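Putative isocitrate dehydrogenase, NAD-dependent (Methylococcus capsulatus, PDB 6LKY) probably oxidises isocitrate with NAD+ as the electron acceptor, with magnesium as a likely cofactor. Local coordinates at residues G13-D18 against C324-M329; I98-T103 against L244-G249; Q212-P217 against S234-G239; N276-I281 against R302-V307. The protein carries 1 engineered substitution. All coordinates share one frame; numbering follows the deposited sequence. Where two conformers were deposited one is given.

Interaction 1: G13-D18 against C324-M329; sequences GPSIVD and CGTAQM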
# COMPACT_ATOMS: atom_id res chain seq x y z
N GLY A 13 -2.53 -14.45 20.16
CA GLY A 13 -1.53 -15.45 19.85
C GLY A 13 -1.75 -16.80 20.52
O GLY A 13 -1.91 -17.82 19.84
N PRO A 14 -1.75 -16.84 21.86
CA PRO A 14 -1.86 -18.14 22.55
C PRO A 14 -3.08 -18.97 22.13
O PRO A 14 -2.94 -20.18 21.94
CB PRO A 14 -1.90 -17.75 24.03
CG PRO A 14 -1.07 -16.50 24.09
CD PRO A 14 -1.44 -15.75 22.81
N SER A 15 -4.25 -18.35 21.96
CA SER A 15 -5.42 -19.14 21.57
C SER A 15 -5.22 -19.75 20.18
O SER A 15 -5.33 -20.97 20.01
CB SER A 15 -6.70 -18.30 21.63
OG SER A 15 -6.66 -17.20 20.75
N ILE A 16 -4.89 -18.92 19.19
CA ILE A 16 -4.79 -19.43 17.82
C ILE A 16 -3.63 -20.42 17.70
O ILE A 16 -3.76 -21.46 17.05
CB ILE A 16 -4.67 -18.26 16.83
CG1 ILE A 16 -3.35 -17.51 17.02
CG2 ILE A 16 -5.87 -17.33 16.98
CD1 ILE A 16 -3.13 -16.39 16.02
N VAL A 17 -2.52 -20.16 18.39
CA VAL A 17 -1.41 -21.11 18.36
C VAL A 17 -1.87 -22.42 18.99
O VAL A 17 -1.60 -23.51 18.47
CB VAL A 17 -0.18 -20.53 19.08
CG1 VAL A 17 0.86 -21.62 19.38
CG2 VAL A 17 0.45 -19.39 18.26
N ASP A 18 -2.64 -22.32 20.08
CA ASP A 18 -3.21 -23.52 20.67
C ASP A 18 -4.01 -24.28 19.63
O ASP A 18 -3.73 -25.46 19.34
CB ASP A 18 -4.07 -23.16 21.89
CG ASP A 18 -4.50 -24.38 22.67
OD1 ASP A 18 -3.63 -25.06 23.26
OD2 ASP A 18 -5.71 -24.67 22.69
N CYS A 324 -19.50 -18.66 15.54
CA CYS A 324 -18.88 -19.32 16.69
C CYS A 324 -17.53 -18.69 17.02
O CYS A 324 -17.10 -17.72 16.40
CB CYS A 324 -18.72 -20.80 16.38
SG CYS A 324 -17.52 -21.07 15.07
N GLY A 325 -16.83 -19.29 17.98
CA GLY A 325 -15.54 -18.81 18.44
C GLY A 325 -14.35 -19.62 17.95
O GLY A 325 -14.46 -20.59 17.19
N THR A 326 -13.17 -19.20 18.42
CA THR A 326 -11.90 -19.81 18.01
C THR A 326 -11.91 -21.32 18.23
O THR A 326 -11.53 -22.09 17.34
CB THR A 326 -10.74 -19.16 18.77
OG1 THR A 326 -10.87 -17.73 18.71
CG2 THR A 326 -9.38 -19.57 18.17
N ALA A 327 -12.34 -21.76 19.43
CA ALA A 327 -12.25 -23.18 19.78
C ALA A 327 -13.20 -24.06 18.94
O ALA A 327 -12.76 -25.11 18.46
CB ALA A 327 -12.50 -23.36 21.28
N GLN A 328 -14.49 -23.67 18.76
CA GLN A 328 -15.31 -24.25 17.68
C GLN A 328 -14.57 -24.54 16.42
O GLN A 328 -14.53 -25.68 15.95
CB GLN A 328 -16.43 -23.32 17.18
CG GLN A 328 -17.83 -23.92 16.66
CD GLN A 328 -19.06 -24.14 17.47
OE1 GLN A 328 -19.55 -23.26 18.15
NE2 GLN A 328 -19.72 -25.26 17.14
N MET A 329 -14.17 -23.46 15.76
CA MET A 329 -13.63 -23.57 14.43
C MET A 329 -12.45 -24.51 14.42
O MET A 329 -12.31 -25.33 13.51
CB MET A 329 -13.27 -22.18 13.92
CG MET A 329 -12.88 -22.19 12.48
SD MET A 329 -12.69 -20.56 11.76
CE MET A 329 -12.37 -21.06 10.07
O HOH W 1 -9.36 -16.27 20.48

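Interaction 2: I98-T103 against L244-G249; sequences ISFEGT and LGLTAG. With NAD (nicotinamide-adenine-dinucleotide), chain C; ACE (acetyl group), chain D.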
# COMPACT_ATOMS: atom_id res chain seq x y z
N ILE A 98 -4.45 -17.26 -1.78
CA ILE A 98 -5.23 -18.09 -2.69
C ILE A 98 -6.66 -18.14 -2.16
O ILE A 98 -6.88 -18.49 -1.00
CB ILE A 98 -4.63 -19.50 -2.84
CG1 ILE A 98 -3.14 -19.38 -3.15
CG2 ILE A 98 -5.34 -20.28 -3.95
CD1 ILE A 98 -2.41 -20.69 -3.18
N SER A 99 -7.63 -17.76 -3.00
CA SER A 99 -9.02 -17.64 -2.56
C SER A 99 -9.51 -18.92 -1.88
O SER A 99 -9.09 -20.04 -2.21
CB SER A 99 -9.92 -17.32 -3.76
OG SER A 99 -9.64 -16.03 -4.31
N PHE A 100 -10.38 -18.74 -0.89
CA PHE A 100 -11.08 -19.83 -0.21
C PHE A 100 -12.52 -19.82 -0.68
O PHE A 100 -13.22 -18.81 -0.52
CB PHE A 100 -11.05 -19.67 1.31
CG PHE A 100 -9.70 -19.88 1.92
CD1 PHE A 100 -8.79 -18.83 2.00
CD2 PHE A 100 -9.34 -21.11 2.45
CE1 PHE A 100 -7.55 -19.01 2.57
CE2 PHE A 100 -8.09 -21.29 3.03
CZ PHE A 100 -7.20 -20.24 3.09
N GLU A 101 -12.96 -20.93 -1.27
CA GLU A 101 -14.36 -21.05 -1.67
C GLU A 101 -15.29 -20.81 -0.48
O GLU A 101 -15.08 -21.36 0.61
CB GLU A 101 -14.61 -22.44 -2.27
CG GLU A 101 -15.99 -22.60 -2.89
CD GLU A 101 -16.23 -24.00 -3.43
OE1 GLU A 101 -15.30 -24.84 -3.36
OE2 GLU A 101 -17.35 -24.25 -3.92
N GLY A 102 -16.28 -19.96 -0.67
CA GLY A 102 -17.28 -19.68 0.34
C GLY A 102 -17.15 -18.34 1.03
O GLY A 102 -18.05 -17.97 1.78
N THR A 103 -16.06 -17.60 0.80
CA THR A 103 -15.89 -16.31 1.46
C THR A 103 -16.78 -15.26 0.81
O THR A 103 -17.07 -15.32 -0.39
CB THR A 103 -14.43 -15.85 1.41
OG1 THR A 103 -13.97 -15.81 0.05
CG2 THR A 103 -13.52 -16.79 2.20
N LEU A 244 -7.09 -10.91 7.19
CA LEU A 244 -5.86 -11.32 7.87
C LEU A 244 -6.04 -12.59 8.67
O LEU A 244 -5.05 -13.28 8.95
CB LEU A 244 -5.40 -10.21 8.81
CG LEU A 244 -4.84 -8.92 8.21
CD1 LEU A 244 -4.52 -7.94 9.32
CD2 LEU A 244 -3.59 -9.24 7.39
N GLY A 245 -7.27 -12.90 9.07
CA GLY A 245 -7.55 -14.14 9.78
C GLY A 245 -7.24 -15.39 8.98
O GLY A 245 -7.23 -16.48 9.55
N LEU A 246 -6.96 -15.24 7.68
CA LEU A 246 -6.81 -16.37 6.78
C LEU A 246 -5.39 -16.65 6.31
O LEU A 246 -5.12 -17.76 5.86
CB LEU A 246 -7.69 -16.15 5.53
CG LEU A 246 -9.17 -15.92 5.79
CD1 LEU A 246 -9.90 -15.49 4.52
CD2 LEU A 246 -9.82 -17.18 6.36
N THR A 247 -4.46 -15.69 6.41
CA THR A 247 -3.25 -15.72 5.59
C THR A 247 -2.00 -15.97 6.42
O THR A 247 -1.85 -15.41 7.51
CB THR A 247 -3.07 -14.42 4.80
OG1 THR A 247 -3.39 -13.29 5.62
CG2 THR A 247 -3.97 -14.40 3.58
N ALA A 248 -1.09 -16.77 5.87
CA ALA A 248 0.11 -17.19 6.57
C ALA A 248 1.37 -16.81 5.79
O ALA A 248 1.32 -16.52 4.60
CB ALA A 248 0.09 -18.70 6.82
N GLY A 249 2.49 -16.82 6.50
CA GLY A 249 3.77 -16.47 5.94
C GLY A 249 4.87 -17.38 6.46
O GLY A 249 4.83 -17.83 7.61
PA NAD C . -3.58 -6.58 13.74
O1A NAD C . -3.20 -7.07 15.12
O2A NAD C . -3.24 -7.60 12.70
O5B NAD C . -5.13 -6.18 13.73
C5B NAD C . -5.67 -5.60 12.55
C4B NAD C . -7.15 -5.92 12.49
O4B NAD C . -7.27 -7.30 12.08
C3B NAD C . -7.78 -5.78 13.87
O3B NAD C . -9.06 -5.18 13.78
C2B NAD C . -7.88 -7.21 14.36
O2B NAD C . -8.95 -7.45 15.29
C1B NAD C . -7.99 -8.02 13.08
N9A NAD C . -7.39 -9.30 13.41
C8A NAD C . -6.03 -9.62 12.93
N7A NAD C . -5.99 -11.04 13.33
C5A NAD C . -7.23 -11.57 12.77
C6A NAD C . -7.74 -12.76 13.58
N6A NAD C . -6.88 -13.92 13.30
N1A NAD C . -9.11 -13.03 13.13
C2A NAD C . -10.07 -11.94 13.39
N3A NAD C . -9.39 -10.71 13.81
C4A NAD C . -8.21 -10.45 12.99
O3 NAD C . -2.75 -5.26 13.36
PN NAD C . -2.51 -3.99 14.29
O1N NAD C . -3.65 -3.68 15.21
O2N NAD C . -2.22 -2.84 13.33
O5D NAD C . -1.21 -4.31 15.17
C5D NAD C . -1.34 -4.92 16.47
C4D NAD C . 0.02 -5.39 16.94
O4D NAD C . 0.46 -6.56 16.23
C3D NAD C . 1.08 -4.31 16.74
O3D NAD C . 1.84 -4.22 17.95
C2D NAD C . 1.94 -4.87 15.62
O2D NAD C . 3.32 -4.49 15.69
C1D NAD C . 1.82 -6.37 15.81
N1N NAD C . 2.23 -7.04 14.55
C2N NAD C . 2.54 -8.46 14.70
C3N NAD C . 3.13 -8.90 13.39
C7N NAD C . 3.93 -10.21 13.48
O7N NAD C . 3.76 -11.02 12.33
N7N NAD C . 3.64 -10.92 14.72
C4N NAD C . 2.15 -8.86 12.23
C5N NAD C . 1.39 -7.55 12.17
C6N NAD C . 1.27 -6.73 13.46
C ACE D . -9.87 -9.69 9.76
O ACE D . -9.43 -10.84 9.76
CH3 ACE D . -9.36 -8.66 8.79

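Interaction 3: Q212-P217 against S234-G239; sequences QMVMQP and SDLAAG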
# COMPACT_ATOMS: atom_id res chain seq x y z
N GLN A 212 -3.97 -2.03 -9.31
CA GLN A 212 -4.18 -3.22 -10.13
C GLN A 212 -4.57 -4.42 -9.27
O GLN A 212 -5.43 -5.22 -9.66
CB GLN A 212 -2.92 -3.52 -10.94
CG GLN A 212 -2.77 -2.62 -12.19
CD GLN A 212 -1.34 -2.52 -12.74
OE1 GLN A 212 -0.50 -3.39 -12.48
NE2 GLN A 212 -1.05 -1.46 -13.51
N MET A 213 -4.00 -4.52 -8.07
CA MET A 213 -4.36 -5.62 -7.18
C MET A 213 -5.81 -5.51 -6.73
O MET A 213 -6.50 -6.54 -6.63
CB MET A 213 -3.43 -5.66 -5.97
CG MET A 213 -2.04 -6.14 -6.31
SD MET A 213 -1.01 -6.34 -4.84
CE MET A 213 -1.87 -7.73 -4.08
N VAL A 214 -6.30 -4.30 -6.45
CA VAL A 214 -7.71 -4.27 -6.03
C VAL A 214 -8.67 -4.46 -7.21
O VAL A 214 -9.79 -4.94 -7.03
CB VAL A 214 -8.08 -2.99 -5.25
CG1 VAL A 214 -7.30 -2.91 -3.95
CG2 VAL A 214 -7.91 -1.75 -6.10
N MET A 215 -8.26 -4.10 -8.44
CA MET A 215 -9.20 -4.19 -9.56
C MET A 215 -9.19 -5.53 -10.31
O MET A 215 -10.22 -5.95 -10.83
CB MET A 215 -8.91 -3.09 -10.57
CG MET A 215 -9.15 -1.72 -9.98
SD MET A 215 -9.00 -0.43 -11.20
CE MET A 215 -10.60 -0.59 -12.02
N GLN A 216 -8.06 -6.19 -10.35
CA GLN A 216 -7.62 -7.37 -11.09
C GLN A 216 -6.47 -8.16 -10.53
O GLN A 216 -5.43 -8.34 -11.18
CB GLN A 216 -7.38 -6.94 -12.51
CG GLN A 216 -7.48 -8.00 -13.54
CD GLN A 216 -7.51 -7.41 -14.88
OE1 GLN A 216 -6.50 -7.11 -15.41
NE2 GLN A 216 -8.64 -7.85 -15.60
N PRO A 217 -6.69 -8.77 -9.36
CA PRO A 217 -5.63 -9.57 -8.73
C PRO A 217 -5.26 -10.81 -9.53
O PRO A 217 -4.16 -11.35 -9.33
CB PRO A 217 -6.23 -9.94 -7.36
CG PRO A 217 -7.72 -9.74 -7.53
CD PRO A 217 -7.91 -8.69 -8.54
N SER A 234 1.12 -7.61 0.77
CA SER A 234 0.60 -8.88 1.27
C SER A 234 -0.61 -8.66 2.18
O SER A 234 -1.52 -9.51 2.19
CB SER A 234 1.71 -9.67 1.98
OG SER A 234 2.16 -9.04 3.17
N ASP A 235 -0.68 -7.53 2.91
CA ASP A 235 -1.91 -7.27 3.66
C ASP A 235 -3.08 -6.88 2.75
O ASP A 235 -4.24 -7.23 3.01
CB ASP A 235 -1.68 -6.18 4.70
CG ASP A 235 -1.09 -6.72 5.98
OD1 ASP A 235 -0.50 -7.83 5.91
OD2 ASP A 235 -1.20 -6.05 7.03
N LEU A 236 -2.79 -6.14 1.68
CA LEU A 236 -3.80 -5.89 0.66
C LEU A 236 -4.36 -7.22 0.12
O LEU A 236 -5.58 -7.40 0.02
CB LEU A 236 -3.18 -5.03 -0.45
CG LEU A 236 -4.00 -4.25 -1.48
CD1 LEU A 236 -3.10 -3.37 -2.36
CD2 LEU A 236 -4.84 -5.17 -2.37
N ALA A 237 -3.47 -8.15 -0.23
CA ALA A 237 -3.89 -9.45 -0.75
C ALA A 237 -4.72 -10.22 0.28
O ALA A 237 -5.75 -10.84 -0.06
CB ALA A 237 -2.66 -10.26 -1.17
N ALA A 238 -4.30 -10.18 1.54
CA ALA A 238 -5.08 -10.81 2.60
C ALA A 238 -6.50 -10.26 2.60
O ALA A 238 -7.47 -11.01 2.69
CB ALA A 238 -4.43 -10.58 3.96
N GLY A 239 -6.62 -8.94 2.50
CA GLY A 239 -7.94 -8.34 2.37
C GLY A 239 -8.72 -8.91 1.20
O GLY A 239 -9.92 -9.19 1.31

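Interaction 4: N276-I281 against R302-V307; sequences NPTAMI and RAVREV. With NAD (nicotinamide-adenine-dinucleotide), chain C.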
# COMPACT_ATOMS: atom_id res chain seq x y z
N ASN A 276 -10.10 -15.65 14.36
CA ASN A 276 -10.00 -16.69 13.35
C ASN A 276 -8.67 -17.41 13.45
O ASN A 276 -7.62 -16.76 13.38
CB ASN A 276 -10.16 -16.09 11.96
CG ASN A 276 -10.42 -17.15 10.90
OD1 ASN A 276 -10.06 -18.32 11.07
ND2 ASN A 276 -11.04 -16.73 9.80
N PRO A 277 -8.65 -18.73 13.64
CA PRO A 277 -7.38 -19.45 13.75
C PRO A 277 -6.84 -19.94 12.42
O PRO A 277 -5.77 -20.56 12.40
CB PRO A 277 -7.76 -20.64 14.65
CG PRO A 277 -9.20 -20.92 14.29
CD PRO A 277 -9.81 -19.59 13.94
N THR A 278 -7.54 -19.64 11.32
CA THR A 278 -7.16 -20.15 10.01
C THR A 278 -5.74 -19.79 9.65
O THR A 278 -4.97 -20.63 9.18
CB THR A 278 -8.13 -19.62 8.96
OG1 THR A 278 -9.47 -19.98 9.32
CG2 THR A 278 -7.77 -20.15 7.57
N ALA A 279 -5.36 -18.51 9.84
CA ALA A 279 -4.02 -18.07 9.45
C ALA A 279 -2.95 -18.88 10.18
O ALA A 279 -1.99 -19.36 9.56
CB ALA A 279 -3.86 -16.58 9.74
N MET A 280 -3.11 -19.06 11.49
CA MET A 280 -2.12 -19.84 12.25
C MET A 280 -2.11 -21.29 11.80
O MET A 280 -1.04 -21.91 11.69
CB MET A 280 -2.41 -19.75 13.74
CG MET A 280 -1.18 -20.04 14.59
SD MET A 280 0.02 -18.68 14.48
CE MET A 280 1.54 -19.59 14.13
N ILE A 281 -3.29 -21.84 11.50
CA ILE A 281 -3.36 -23.23 11.04
C ILE A 281 -2.67 -23.39 9.68
O ILE A 281 -1.92 -24.34 9.46
CB ILE A 281 -4.83 -23.68 11.04
CG1 ILE A 281 -5.32 -23.83 12.49
CG2 ILE A 281 -5.00 -25.00 10.34
CD1 ILE A 281 -6.80 -23.58 12.69
N ARG A 302 -6.94 -28.92 3.13
CA ARG A 302 -8.24 -29.43 2.71
C ARG A 302 -9.28 -29.29 3.81
O ARG A 302 -10.42 -28.88 3.56
CB ARG A 302 -8.10 -30.90 2.28
CG ARG A 302 -9.32 -31.48 1.59
CD ARG A 302 -9.07 -32.89 1.04
NE ARG A 302 -7.70 -33.09 0.58
CZ ARG A 302 -6.90 -34.07 1.01
NH1 ARG A 302 -7.34 -34.93 1.91
NH2 ARG A 302 -5.67 -34.18 0.53
N ALA A 303 -8.90 -29.62 5.05
CA ALA A 303 -9.83 -29.52 6.17
C ALA A 303 -10.27 -28.07 6.40
O ALA A 303 -11.46 -27.79 6.63
CB ALA A 303 -9.19 -30.11 7.43
N VAL A 304 -9.31 -27.14 6.36
CA VAL A 304 -9.65 -25.72 6.52
C VAL A 304 -10.62 -25.28 5.42
O VAL A 304 -11.63 -24.60 5.68
CB VAL A 304 -8.38 -24.85 6.50
CG1 VAL A 304 -8.77 -23.37 6.38
CG2 VAL A 304 -7.53 -25.11 7.73
N ARG A 305 -10.31 -25.63 4.18
CA ARG A 305 -11.17 -25.22 3.08
C ARG A 305 -12.57 -25.80 3.21
O ARG A 305 -13.57 -25.11 2.99
CB ARG A 305 -10.52 -25.61 1.75
CG ARG A 305 -9.31 -24.75 1.45
CD ARG A 305 -8.56 -25.17 0.22
NE ARG A 305 -7.47 -24.24 -0.06
CZ ARG A 305 -7.63 -23.05 -0.64
NH1 ARG A 305 -8.82 -22.65 -1.05
NH2 ARG A 305 -6.57 -22.27 -0.83
N GLU A 306 -12.68 -27.08 3.61
CA GLU A 306 -13.99 -27.69 3.80
C GLU A 306 -14.78 -26.96 4.89
O GLU A 306 -15.98 -26.69 4.72
CB GLU A 306 -13.84 -29.17 4.15
CG GLU A 306 -13.52 -30.06 2.94
CD GLU A 306 -12.91 -31.40 3.33
OE1 GLU A 306 -12.78 -31.66 4.54
OE2 GLU A 306 -12.54 -32.18 2.42
N VAL A 307 -14.13 -26.62 6.00
CA VAL A 307 -14.85 -25.96 7.09
C VAL A 307 -15.31 -24.57 6.66
O VAL A 307 -16.42 -24.14 6.99
CB VAL A 307 -13.99 -25.92 8.36
CG1 VAL A 307 -14.64 -25.01 9.41
CG2 VAL A 307 -13.79 -27.32 8.91
PA NAD C . -3.58 -6.58 13.74
O1A NAD C . -3.20 -7.07 15.12
O2A NAD C . -3.24 -7.60 12.70
O5B NAD C . -5.13 -6.18 13.73
C5B NAD C . -5.67 -5.60 12.55
C4B NAD C . -7.15 -5.92 12.49
O4B NAD C . -7.27 -7.30 12.08
C3B NAD C . -7.78 -5.78 13.87
O3B NAD C . -9.06 -5.18 13.78
C2B NAD C . -7.88 -7.21 14.36
O2B NAD C . -8.95 -7.45 15.29
C1B NAD C . -7.99 -8.02 13.08
N9A NAD C . -7.39 -9.30 13.41
C8A NAD C . -6.03 -9.62 12.93
N7A NAD C . -5.99 -11.04 13.33
C5A NAD C . -7.23 -11.57 12.77
C6A NAD C . -7.74 -12.76 13.58
N6A NAD C . -6.88 -13.92 13.30
N1A NAD C . -9.11 -13.03 13.13
C2A NAD C . -10.07 -11.94 13.39
N3A NAD C . -9.39 -10.71 13.81
C4A NAD C . -8.21 -10.45 12.99
O3 NAD C . -2.75 -5.26 13.36
PN NAD C . -2.51 -3.99 14.29
O1N NAD C . -3.65 -3.68 15.21
O2N NAD C . -2.22 -2.84 13.33
O5D NAD C . -1.21 -4.31 15.17
C5D NAD C . -1.34 -4.92 16.47
C4D NAD C . 0.02 -5.39 16.94
O4D NAD C . 0.46 -6.56 16.23
C3D NAD C . 1.08 -4.31 16.74
O3D NAD C . 1.84 -4.22 17.95
C2D NAD C . 1.94 -4.87 15.62
O2D NAD C . 3.32 -4.49 15.69
C1D NAD C . 1.82 -6.37 15.81
N1N NAD C . 2.23 -7.04 14.55
C2N NAD C . 2.54 -8.46 14.70
C3N NAD C . 3.13 -8.90 13.39
C7N NAD C . 3.93 -10.21 13.48
O7N NAD C . 3.76 -11.02 12.33
N7N NAD C . 3.64 -10.92 14.72
C4N NAD C . 2.15 -8.86 12.23
C5N NAD C . 1.39 -7.55 12.17
C6N NAD C . 1.27 -6.73 13.46

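Interaction 1: G13-D18 against C324-M329
Thr326 faces both Ser15 and Ile16, touching them through its methyl CG2. CG2 comes within 4.3 Å of Ile16 CG2 and 4.4 Å of Ser15 OG, so the direct packing is light, in line with the modest 84 Å² buried. With OG1 beside the backbone N (chi1 -48°), the threonine methyl is extended towards helix 13-26 while the hydroxyl points to its hydrogen-bond partner Ala275 O and to a bridging water.

That hydroxyl and the one on Ser15 share the water. It donates to Ser15 OG at 2.9 Å and to Thr326 OG1 at 2.7 Å, joining two side chains that make no direct hydrogen bond. Ser15 was modelled in two conformers, so the bridge holds for the one described here. In it, OG sits between the backbone N and carbonyl carbon (chi1 61°) and is hydrogen-bonded to Ile12 O, one turn back.

Ile16 gives the contact only a branch methyl, since the end of its chain leads away towards Met280 and His263. Thr326 opens its own helix, after the N-cap Gly325. The arrangement is a partly water-bridged helix contact beside the cofactor pocket, with the Ile16 side chain about 5 Å from the NAD: the start of helix 13-26, the first in the chain, meets that of the last, 326-337, so that both ends of the chain belong to one alpha/beta domain, as is usual in this dehydrogenase fold.

Interaction 2: I98-T103 against L244-G249
The phenyl ring of Phe100 meets Leu246 through one corner, CE1 lying 4.1 Å from Leu246 CB, and Arg305 adds a cation-pi contact to the same ring. Val304 and Ile308 of helix 294-310 also pack against this ring. The side chains of Phe100 and Leu246 run past one another in opposite directions; with chi1 of -69° the ring stem is anti to the carbonyl carbon of Phe100, which carries the ring over to the leucine. Farther out, Thr103 CG2 approaches Leu246 CD1 at 4.5 Å, a looser touch. Phe100 and Thr103 are the first and last residues of a type II beta turn with Gly102 at its third position (phi 106°), so both contributions come from one bend of the chain.

The second flat group is the adenine of the bound NAD, with amino nitrogen N6A 3.6 Å from Gly245 CA. Gly245 N donates to O of a bound acetyl group, probably from the crystallisation liquor, at 3.1 Å (N-H...O 145°). Thus the 98-103 to 244-249 interface is apolar and without cross-segment hydrogen bonds, whereas the polar bond to a ligand here comes from one main-chain N-H, that of Gly245; Gly245 O goes to Ala279.

Interaction 3: Q212-P217 against S234-G239
Leu236 CD2 is wedged between two residues of helix 206-215. It lies 3.7 Å from Val214 CG1, where the two side chains cross at about a right angle, and 3.9 Å from Met213 CB. The leucine gets there because CG is anti to its backbone N (chi1 -163°) and the chain then continues extended. The valine is one of two deposited conformers, so the closer of these distances applies to the one described. Beyond CB, the Met213 chain bends at chi3 (68°) and turns CE onto Ala237, with CE 3.9 Å from Ala237 CB. All four residues are buried, and no hydrogen bond crosses between the segments; 174 Å² is buried, and the closest approaches are all carbon to carbon.

The two helices pack in the part of the sheet where strands 222-225, 168-173 and 200-205 run parallel. Helix 206-215 links strand 200-205 to 222-225, passing strand 168-173, as a beta-alpha-beta crossover, and helix 227-240 follows strand 222-225.

In the next shell, Leu112 of strand 111-117 touches both Met213 and Ala237, while Phe220 and Leu233 back the methionine and Ala97 the alanine. Further partners come from the second subunit: Leu236 also packs on Val214 of the second subunit, and Val214 on Gly239 of the second subunit, so this helix pair is part of the subunit interface. At the ends, Ser234 OG is hydrogen-bonded to Arg95 NH1 and to Gly230 O, and Gln212 OE1 to Arg204 NE, the latter tying helix 206-215 back to the strand that precedes it.

Interaction 4: N276-I281 against R302-V307
Apolar packing across the segments rests on Val304, whose two methyls reach different residues of helix 278-290. CG1, anti to the valine backbone N, meets Thr278 CG2 at 3.6 Å, and CG2 meets Ile281 CG2 at 3.6 Å. Each pair meets at a slant, and because Thr278 and Ile281 are three positions apart they lie on one face of their helix, against which the two valine methyls rest. Ile300 and Ile308, a turn either way along helix 294-310, extend this surface.

The polar bonds lie within 276-281. Asn276 OD1 accepts from Thr278 N at 2.9 Å, closing an Asx turn that caps the helix start. The bond is straight at the hydrogen (160°), yet the donor stands 40° above the carbonyl plane. Thr278 OG1 also points to Asn276 OD1, though at a length too short to trust. With OG1 turned to the cap, the methyl of Thr278 is left for Val304. Asn276 ND2 is hydrogen-bonded to Asp317 OD2, so both ends of the amide are engaged.

The ligand contact uses main chain: NAD N6A donates to Asn276 O at 2.9 Å, bent at 137°, while Asn276 CB lies 3.4 Å from NAD N1A. A carbonyl oxygen that accepts from the exocyclic amino group is consistent with selection for adenine, and the amide cap probably helps to hold that carbonyl in position.

The contacts form a chain: interaction 1 touches 4, 4 touches 2 and 2 touches 3; interactions 1 and 2 come no nearer than about 6 Å between nearest atoms, and the centres of 1 and 3 are about 26 Å apart. Towards interaction 1, Met329 SD lies 3.5 Å from Asn276 OD1 of interaction 4; towards interaction 2, Gly245 O and Ala279 N are 2.8 Å apart, a probable hydrogen bond, and Ser99 O and Arg305 NH1 are 2.9 Å apart. Interactions 2 and 4 both touch the adenine end of NAD, through Gly245 and Asn276. Interaction 3, at the subunit interface, meets interaction 2 at Thr247 and Leu244, with Thr247 OG1 3.3 Å from Ala238 CB.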